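Local coordinates for protein intracellular protease/amidase (Salmonella enterica subsp. enterica serovar Typhimurium, PDB 4K2H) that is of uncertain function, belongs to the DJ-1/PfpI family, binds zinc and is tentatively assigned peptidase activity, at residues 28-33 with 169-174; 68-73 with 89-94. The protein carries 1 engineered substitution. All coordinates share one frame; numbering follows the deposited sequence.

Both contacts pack apolar side chains in this DJ-1/PfpI fold. Helix 159-171, which carries Leu-170 of contact 1, and helix 86-97 of contact 2 cover opposite faces of strand 69-72. Contact 2 lies deeper, with its centre about 8 Å from the chain centre; that of contact 1 is about 15 Å away. The two centres are about 18 Å apart. Leu-170 joins them directly: its CD1 belongs to contact 1, while its CD2 lies 3.8 Å from Asp-68 CB and 4.1 Å from Ala-69 CB. Neither forms the zinc site of Glu-16, Glu-17 and His-49. The Leu-30 side chain is about 11 Å from a bound zinc ion, and the Leu-72 side chain about 10 Å from that of Glu-16.

Contact 1 of 2, residues 28-33 with 169-174; sequences RRLHID and RLLGDD
A small apolar contact sets Leu-30 and Ile-32, in the turn between helix 17-29 and strand 33-38, against Leu-170 and Leu-171 at the C-terminal end of helix 159-171. Ile-32 meets both leucines of that helix end, and it and Leu-171 bury nearly equal areas. Its CG1 stands beside the backbone N (chi1 -64°), and the extended chain (chi2 172°) carries CD1 to the two leucines. CD1 lies 4.1 Å from Leu-170 CD1 and equally far from Leu-171 CG. Leu-171 CD2 lies 4.1 Å from both Ile-32 CG1 and Ile-32 CD1, so this methyl rests against the last bond of the isoleucine chain. Both leucines meet Ile-32 at a slant. Leu-30 adds a methyl-to-methyl contact, with its CD2 4.2 Å from Leu-171 CD1. A Schellman motif with His-31 as its C-prime residue ends helix 17-29. The turn leaves Leu-30 and Ile-32 pointing toward the second helix end, where Gly-172 takes positive phi. Ile-32 and Leu-170 are buried. Ser-167, earlier on helix 159-171, also touches Leu-30 and Ile-32. Gln-180 of helix 174-183 packs on Leu-30, and Val-7 of strand 6-11 lies against both Ile-32 and Leu-170.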
ATOM      1  N   ARG A  28       7.438  -0.040  -9.692  1.00 31.18           N
ATOM      2  CA  ARG A  28       8.672   0.717  -9.555  1.00 32.24           C
ATOM      3  C   ARG A  28       9.829  -0.156  -9.061  1.00 33.64           C
ATOM      4  O   ARG A  28      10.976   0.143  -9.363  1.00 34.50           O
ATOM      5  CB  ARG A  28       8.492   1.991  -8.673  1.00 32.30           C
ATOM      6  CG  ARG A  28       8.047   3.215  -9.469  1.00 32.52           C
ATOM      7  CD  ARG A  28       7.733   4.466  -8.623  1.00 34.05           C
ATOM      8  NE  ARG A  28       7.170   5.574  -9.422  1.00 33.99           N
ATOM      9  CZ  ARG A  28       6.517   6.645  -8.954  1.00 35.29           C
ATOM     10  NH1 ARG A  28       6.279   6.838  -7.651  1.00 34.42           N
ATOM     11  NH2 ARG A  28       6.047   7.537  -9.819  1.00 35.99           N
ATOM     12  N   ARG A  29       9.555  -1.242  -8.340  1.00 35.21           N
ATOM     13  CA  ARG A  29      10.637  -2.178  -7.975  1.00 35.77           C
ATOM     14  C   ARG A  29      11.229  -2.810  -9.224  1.00 37.84           C
ATOM     15  O   ARG A  29      12.425  -3.067  -9.280  1.00 36.96           O
ATOM     16  CB  ARG A  29      10.157  -3.295  -7.064  1.00 36.30           C
ATOM     17  CG  ARG A  29      10.163  -2.950  -5.595  1.00 35.88           C
ATOM     18  CD  ARG A  29       9.384  -3.963  -4.814  1.00 35.71           C
ATOM     19  NE  ARG A  29       8.935  -3.397  -3.562  1.00 36.55           N
ATOM     20  CZ  ARG A  29       9.675  -3.314  -2.468  1.00 36.60           C
ATOM     21  NH1 ARG A  29      10.905  -3.789  -2.450  1.00 36.07           N
ATOM     22  NH2 ARG A  29       9.159  -2.746  -1.374  1.00 38.50           N
ATOM     23  N   LEU A  30      10.385  -3.045 -10.223  1.00 38.76           N
ATOM     24  CA  LEU A  30      10.821  -3.584 -11.521  1.00 39.26           C
ATOM     25  C   LEU A  30      11.274  -2.509 -12.481  1.00 41.32           C
ATOM     26  O   LEU A  30      11.290  -2.746 -13.668  1.00 42.72           O
ATOM     27  CB  LEU A  30       9.662  -4.316 -12.161  1.00 39.31           C
ATOM     28  CG  LEU A  30       9.257  -5.534 -11.355  1.00 40.02           C
ATOM     29  CD1 LEU A  30       7.844  -5.925 -11.679  1.00 40.40           C
ATOM     30  CD2 LEU A  30      10.227  -6.673 -11.643  1.00 41.62           C
ATOM     31  N   HIS A  31      11.564  -1.303 -11.981  1.00 44.14           N
ATOM     32  CA  HIS A  31      12.007  -0.198 -12.812  1.00 45.31           C
ATOM     33  C   HIS A  31      11.093   0.061 -14.019  1.00 42.15           C
ATOM     34  O   HIS A  31      11.537   0.608 -15.010  1.00 41.61           O
ATOM     35  CB  HIS A  31      13.444  -0.443 -13.308  1.00 50.86           C
ATOM     36  CG  HIS A  31      14.415  -0.791 -12.220  1.00 55.78           C
ATOM     37  ND1 HIS A  31      14.999   0.161 -11.415  1.00 58.62           N
ATOM     38  CD2 HIS A  31      14.910  -1.986 -11.810  1.00 58.39           C
ATOM     39  CE1 HIS A  31      15.808  -0.426 -10.552  1.00 58.80           C
ATOM     40  NE2 HIS A  31      15.772  -1.729 -10.770  1.00 59.04           N
ATOM     41  N   ILE A  32       9.826  -0.335 -13.936  1.00 39.90           N
ATOM     42  CA  ILE A  32       8.806   0.136 -14.877  1.00 37.80           C
ATOM     43  C   ILE A  32       8.493   1.596 -14.538  1.00 37.43           C
ATOM     44  O   ILE A  32       8.282   1.926 -13.382  1.00 40.33           O
ATOM     45  CB  ILE A  32       7.539  -0.734 -14.811  1.00 36.41           C
ATOM     46  CG1 ILE A  32       7.880  -2.166 -15.252  1.00 36.22           C
ATOM     47  CG2 ILE A  32       6.415  -0.139 -15.644  1.00 35.05           C
ATOM     48  CD1 ILE A  32       6.769  -3.166 -15.040  1.00 36.01           C
ATOM     49  N   ASP A  33       8.506   2.472 -15.535  1.00 37.97           N
ATOM     50  CA  ASP A  33       8.167   3.893 -15.341  1.00 39.33           C
ATOM     51  C   ASP A  33       6.726   4.055 -14.902  1.00 37.23           C
ATOM     52  O   ASP A  33       5.826   3.550 -15.583  1.00 37.95           O
ATOM     53  CB  ASP A  33       8.300   4.617 -16.660  1.00 41.90           C
ATOM     54  CG  ASP A  33       9.383   5.599 -16.661  1.00 46.84           C
ATOM     55  OD1 ASP A  33      10.530   5.241 -16.334  1.00 48.67           O
ATOM     56  OD2 ASP A  33       9.075   6.750 -17.020  1.00 53.73           O
ATOM     57  N   ARG A 169       2.942  -8.996 -17.755  1.00 41.22           N
ATOM     58  CA  ARG A 169       2.419  -8.639 -19.061  1.00 42.21           C
ATOM     59  C   ARG A 169       3.185  -7.458 -19.715  1.00 41.17           C
ATOM     60  O   ARG A 169       3.538  -7.515 -20.903  1.00 41.41           O
ATOM     61  CB  ARG A 169       0.960  -8.306 -18.917  1.00 43.63           C
ATOM     62  CG  ARG A 169       0.307  -7.935 -20.220  1.00 48.59           C
ATOM     63  CD  ARG A 169       0.024  -9.132 -21.112  1.00 50.32           C
ATOM     64  NE  ARG A 169      -1.092  -8.702 -21.943  1.00 54.86           N
ATOM     65  CZ  ARG A 169      -2.375  -8.915 -21.671  1.00 52.52           C
ATOM     66  NH1 ARG A 169      -3.290  -8.422 -22.487  1.00 51.19           N
ATOM     67  NH2 ARG A 169      -2.747  -9.646 -20.623  1.00 53.28           N
ATOM     68  N   LEU A 170       3.444  -6.398 -18.955  1.00 38.30           N
ATOM     69  CA  LEU A 170       4.255  -5.275 -19.462  1.00 37.99           C
ATOM     70  C   LEU A 170       5.682  -5.671 -19.852  1.00 39.81           C
ATOM     71  O   LEU A 170       6.229  -5.146 -20.831  1.00 39.03           O
ATOM     72  CB  LEU A 170       4.341  -4.143 -18.446  1.00 35.63           C
ATOM     73  CG  LEU A 170       3.068  -3.318 -18.226  1.00 35.00           C
ATOM     74  CD1 LEU A 170       3.185  -2.530 -16.942  1.00 32.80           C
ATOM     75  CD2 LEU A 170       2.794  -2.390 -19.398  1.00 35.03           C
ATOM     76  N   LEU A 171       6.282  -6.571 -19.075  1.00 40.55           N
ATOM     77  CA  LEU A 171       7.666  -6.976 -19.313  1.00 42.35           C
ATOM     78  C   LEU A 171       7.777  -8.100 -20.347  1.00 44.50           C
ATOM     79  O   LEU A 171       8.842  -8.317 -20.885  1.00 44.45           O
ATOM     80  CB  LEU A 171       8.348  -7.403 -18.011  1.00 40.80           C
ATOM     81  CG  LEU A 171       8.617  -6.299 -16.978  1.00 39.93           C
ATOM     82  CD1 LEU A 171       9.421  -6.843 -15.811  1.00 39.92           C
ATOM     83  CD2 LEU A 171       9.364  -5.124 -17.600  1.00 40.13           C
ATOM     84  N   GLY A 172       6.678  -8.816 -20.591  1.00 46.38           N
ATOM     85  CA  GLY A 172       6.653  -9.969 -21.498  1.00 47.27           C
ATOM     86  C   GLY A 172       7.549 -11.092 -21.015  1.00 49.81           C
ATOM     87  O   GLY A 172       8.150 -11.778 -21.817  1.00 51.73           O
ATOM     88  N   ASP A 173       7.616 -11.285 -19.697  1.00 50.27           N
ATOM     89  CA  ASP A 173       8.579 -12.178 -19.079  1.00 51.41           C
ATOM     90  C   ASP A 173       8.309 -12.263 -17.575  1.00 53.25           C
ATOM     91  O   ASP A 173       8.433 -11.261 -16.858  1.00 52.48           O
ATOM     92  CB  ASP A 173      10.013 -11.663 -19.310  1.00 52.11           C
ATOM     93  CG  ASP A 173      11.087 -12.663 -18.876  1.00 54.12           C
ATOM     94  OD1 ASP A 173      10.745 -13.822 -18.537  1.00 54.27           O
ATOM     95  OD2 ASP A 173      12.281 -12.282 -18.875  1.00 55.90           O
ATOM     96  N   ASP A 174       7.955 -13.460 -17.112  1.00 54.48           N
ATOM     97  CA  ASP A 174       7.709 -13.718 -15.701  1.00 55.24           C
ATOM     98  C   ASP A 174       8.948 -13.671 -14.806  1.00 55.05           C
ATOM     99  O   ASP A 174       8.834 -13.369 -13.615  1.00 54.78           O
ATOM    100  CB  ASP A 174       7.032 -15.078 -15.536  1.00 57.02           C
ATOM    101  CG  ASP A 174       5.664 -15.116 -16.167  1.00 61.36           C
ATOM    102  OD1 ASP A 174       5.134 -14.031 -16.493  1.00 61.24           O
ATOM    103  OD2 ASP A 174       5.112 -16.226 -16.352  1.00 65.49           O
TER

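Contact 2 of 2, residues 68-73 with 89-94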
ATOM      1  N   ASP A  68       1.574   2.651 -21.717  1.00 33.39           N
ATOM      2  CA  ASP A  68       1.421   1.236 -22.028  1.00 33.69           C
ATOM      3  C   ASP A  68       0.358   0.608 -21.155  1.00 33.66           C
ATOM      4  O   ASP A  68      -0.243  -0.415 -21.539  1.00 33.67           O
ATOM      5  CB  ASP A  68       2.748   0.509 -21.852  1.00 34.43           C
ATOM      6  CG  ASP A  68       3.823   1.039 -22.788  1.00 36.36           C
ATOM      7  OD1 ASP A  68       3.705   0.856 -24.023  1.00 37.03           O
ATOM      8  OD2 ASP A  68       4.772   1.667 -22.297  1.00 37.24           O
ATOM      9  N   ALA A  69       0.143   1.194 -19.974  1.00 31.99           N
ATOM     10  CA  ALA A  69      -0.945   0.755 -19.107  1.00 31.10           C
ATOM     11  C   ALA A  69      -1.534   1.895 -18.329  1.00 30.45           C
ATOM     12  O   ALA A  69      -0.839   2.860 -17.991  1.00 32.11           O
ATOM     13  CB  ALA A  69      -0.473  -0.307 -18.141  1.00 30.95           C
ATOM     14  N   VAL A  70      -2.814   1.756 -18.010  1.00 30.06           N
ATOM     15  CA  VAL A  70      -3.536   2.712 -17.150  1.00 28.79           C
ATOM     16  C   VAL A  70      -4.174   1.953 -16.001  1.00 27.58           C
ATOM     17  O   VAL A  70      -5.059   1.114 -16.199  1.00 27.40           O
ATOM     18  CB  VAL A  70      -4.654   3.411 -17.938  1.00 28.81           C
ATOM     19  CG1 VAL A  70      -5.431   4.375 -17.066  1.00 29.22           C
ATOM     20  CG2 VAL A  70      -4.066   4.103 -19.147  1.00 29.49           C
ATOM     21  N   VAL A  71      -3.708   2.230 -14.801  1.00 27.00           N
ATOM     22  CA  VAL A  71      -4.293   1.647 -13.593  1.00 26.29           C
ATOM     23  C   VAL A  71      -5.430   2.498 -13.062  1.00 25.42           C
ATOM     24  O   VAL A  71      -5.273   3.702 -12.844  1.00 25.23           O
ATOM     25  CB  VAL A  71      -3.242   1.528 -12.486  1.00 25.78           C
ATOM     26  CG1 VAL A  71      -3.859   0.951 -11.226  1.00 26.00           C
ATOM     27  CG2 VAL A  71      -2.096   0.671 -12.952  1.00 25.75           C
ATOM     28  N   LEU A  72      -6.564   1.863 -12.814  1.00 26.20           N
ATOM     29  CA  LEU A  72      -7.731   2.540 -12.242  1.00 26.53           C
ATOM     30  C   LEU A  72      -8.009   1.983 -10.866  1.00 26.03           C
ATOM     31  O   LEU A  72      -8.613   0.933 -10.739  1.00 27.15           O
ATOM     32  CB  LEU A  72      -8.946   2.382 -13.148  1.00 27.50           C
ATOM     33  CG  LEU A  72      -8.751   2.862 -14.586  1.00 27.87           C
ATOM     34  CD1 LEU A  72      -9.924   2.368 -15.413  1.00 29.70           C
ATOM     35  CD2 LEU A  72      -8.673   4.377 -14.653  1.00 28.03           C
ATOM     36  N   PRO A  73      -7.507   2.647  -9.817  1.00 25.89           N
ATOM     37  CA  PRO A  73      -7.783   2.187  -8.445  1.00 25.58           C
ATOM     38  C   PRO A  73      -9.259   2.276  -8.095  1.00 25.32           C
ATOM     39  O   PRO A  73     -10.021   2.904  -8.795  1.00 25.74           O
ATOM     40  CB  PRO A  73      -6.964   3.127  -7.550  1.00 25.86           C
ATOM     41  CG  PRO A  73      -6.294   4.110  -8.435  1.00 26.13           C
ATOM     42  CD  PRO A  73      -6.555   3.768  -9.882  1.00 25.97           C
ATOM     43  N   ILE A  89     -12.776   9.584 -18.854  1.00 27.92           N
ATOM     44  CA  ILE A  89     -13.420   8.742 -19.850  1.00 27.82           C
ATOM     45  C   ILE A  89     -12.639   8.865 -21.175  1.00 28.66           C
ATOM     46  O   ILE A  89     -12.310   7.849 -21.780  1.00 28.51           O
ATOM     47  CB  ILE A  89     -14.893   9.112 -20.050  1.00 27.88           C
ATOM     48  CG1 ILE A  89     -15.691   9.059 -18.719  1.00 28.09           C
ATOM     49  CG2 ILE A  89     -15.512   8.258 -21.138  1.00 28.60           C
ATOM     50  CD1 ILE A  89     -15.344   7.975 -17.717  1.00 28.31           C
ATOM     51  N   ALA A  90     -12.293  10.087 -21.589  1.00 28.45           N
ATOM     52  CA  ALA A  90     -11.518  10.265 -22.835  1.00 29.51           C
ATOM     53  C   ALA A  90     -10.148   9.607 -22.797  1.00 29.81           C
ATOM     54  O   ALA A  90      -9.692   9.078 -23.819  1.00 29.54           O
ATOM     55  CB  ALA A  90     -11.344  11.739 -23.194  1.00 29.13           C
ATOM     56  N   PHE A  91      -9.467   9.713 -21.653  1.00 29.45           N
ATOM     57  CA  PHE A  91      -8.127   9.157 -21.498  1.00 29.43           C
ATOM     58  C   PHE A  91      -8.163   7.639 -21.581  1.00 29.82           C
ATOM     59  O   PHE A  91      -7.362   7.019 -22.284  1.00 30.39           O
ATOM     60  CB  PHE A  91      -7.580   9.571 -20.140  1.00 28.54           C
ATOM     61  CG  PHE A  91      -6.136   9.231 -19.902  1.00 27.88           C
ATOM     62  CD1 PHE A  91      -5.125  10.089 -20.321  1.00 28.36           C
ATOM     63  CD2 PHE A  91      -5.789   8.117 -19.169  1.00 28.23           C
ATOM     64  CE1 PHE A  91      -3.786   9.841 -20.027  1.00 27.94           C
ATOM     65  CE2 PHE A  91      -4.447   7.834 -18.898  1.00 28.71           C
ATOM     66  CZ  PHE A  91      -3.445   8.716 -19.315  1.00 28.37           C
ATOM     67  N   VAL A  92      -9.092   7.046 -20.857  1.00 29.59           N
ATOM     68  CA  VAL A  92      -9.287   5.600 -20.913  1.00 30.63           C
ATOM     69  C   VAL A  92      -9.744   5.132 -22.301  1.00 32.27           C
ATOM     70  O   VAL A  92      -9.310   4.075 -22.777  1.00 31.64           O
ATOM     71  CB  VAL A  92     -10.302   5.167 -19.856  1.00 31.38           C
ATOM     72  CG1 VAL A  92     -10.735   3.731 -20.043  1.00 31.22           C
ATOM     73  CG2 VAL A  92      -9.710   5.382 -18.464  1.00 31.76           C
ATOM     74  N   ALA A  93     -10.628   5.881 -22.956  1.00 32.53           N
ATOM     75  CA  ALA A  93     -11.197   5.383 -24.209  1.00 34.32           C
ATOM     76  C   ALA A  93     -10.100   5.337 -25.266  1.00 35.63           C
ATOM     77  O   ALA A  93      -9.963   4.350 -25.989  1.00 35.83           O
ATOM     78  CB  ALA A  93     -12.370   6.232 -24.668  1.00 35.23           C
ATOM     79  N   ARG A  94      -9.290   6.392 -25.292  1.00 35.00           N
ATOM     80  CA  ARG A  94      -8.216   6.510 -26.238  1.00 35.00           C
ATOM     81  C   ARG A  94      -7.190   5.385 -26.073  1.00 34.80           C
ATOM     82  O   ARG A  94      -6.761   4.774 -27.053  1.00 35.96           O
ATOM     83  CB  ARG A  94      -7.566   7.881 -26.070  1.00 35.31           C
ATOM     84  CG  ARG A  94      -6.377   8.148 -26.975  1.00 36.75           C
ATOM     85  CD  ARG A  94      -5.972   9.618 -26.917  1.00 38.50           C
ATOM     86  NE  ARG A  94      -5.660  10.077 -25.561  1.00 37.81           N
ATOM     87  CZ  ARG A  94      -4.489   9.926 -24.953  1.00 38.01           C
ATOM     88  NH1 ARG A  94      -4.317  10.409 -23.718  1.00 39.93           N
ATOM     89  NH2 ARG A  94      -3.478   9.311 -25.552  1.00 38.10           N
TER
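A chi1 of -172° swings the Phe-91 ring opposite the backbone N and brings it from helix 86-97 to Val-70 on strand 69-72. Val-70 has CG1 anti to N (chi1 179°) and CG2 beside N, and both methyls reach the same ring atom. Phe-91 CE2 is 3.8 Å from Val-70 CG2 and 4.0 Å from Val-70 CG1, so one corner of the ring meets the forked end of the valine. The second pair joins Leu-72 and Val-92. Leu-72 CD2 lies 4.1 Å from Val-92 CG2, one methyl against another, and the two side chains meet at an angle. Residues alternate along the strand, so Val-70 and Leu-72 point toward helix 86-97, while Ala-69 and Val-71 face helix 159-171. Strand 69-72, helix 86-97 and the parallel neighbour strand 101-104 form a beta-alpha-beta crossover unit of the DJ-1/PfpI fold, in which the helix packs back on the first strand. All four side chains are buried. Val-70 and Leu-72 also touch Leu-10 of strand 6-11. Leu-113 of helix 108-114 packs on both Leu-72 and Val-92. The ring of Phe-91 meets that of His-95, with their planes at about 40°.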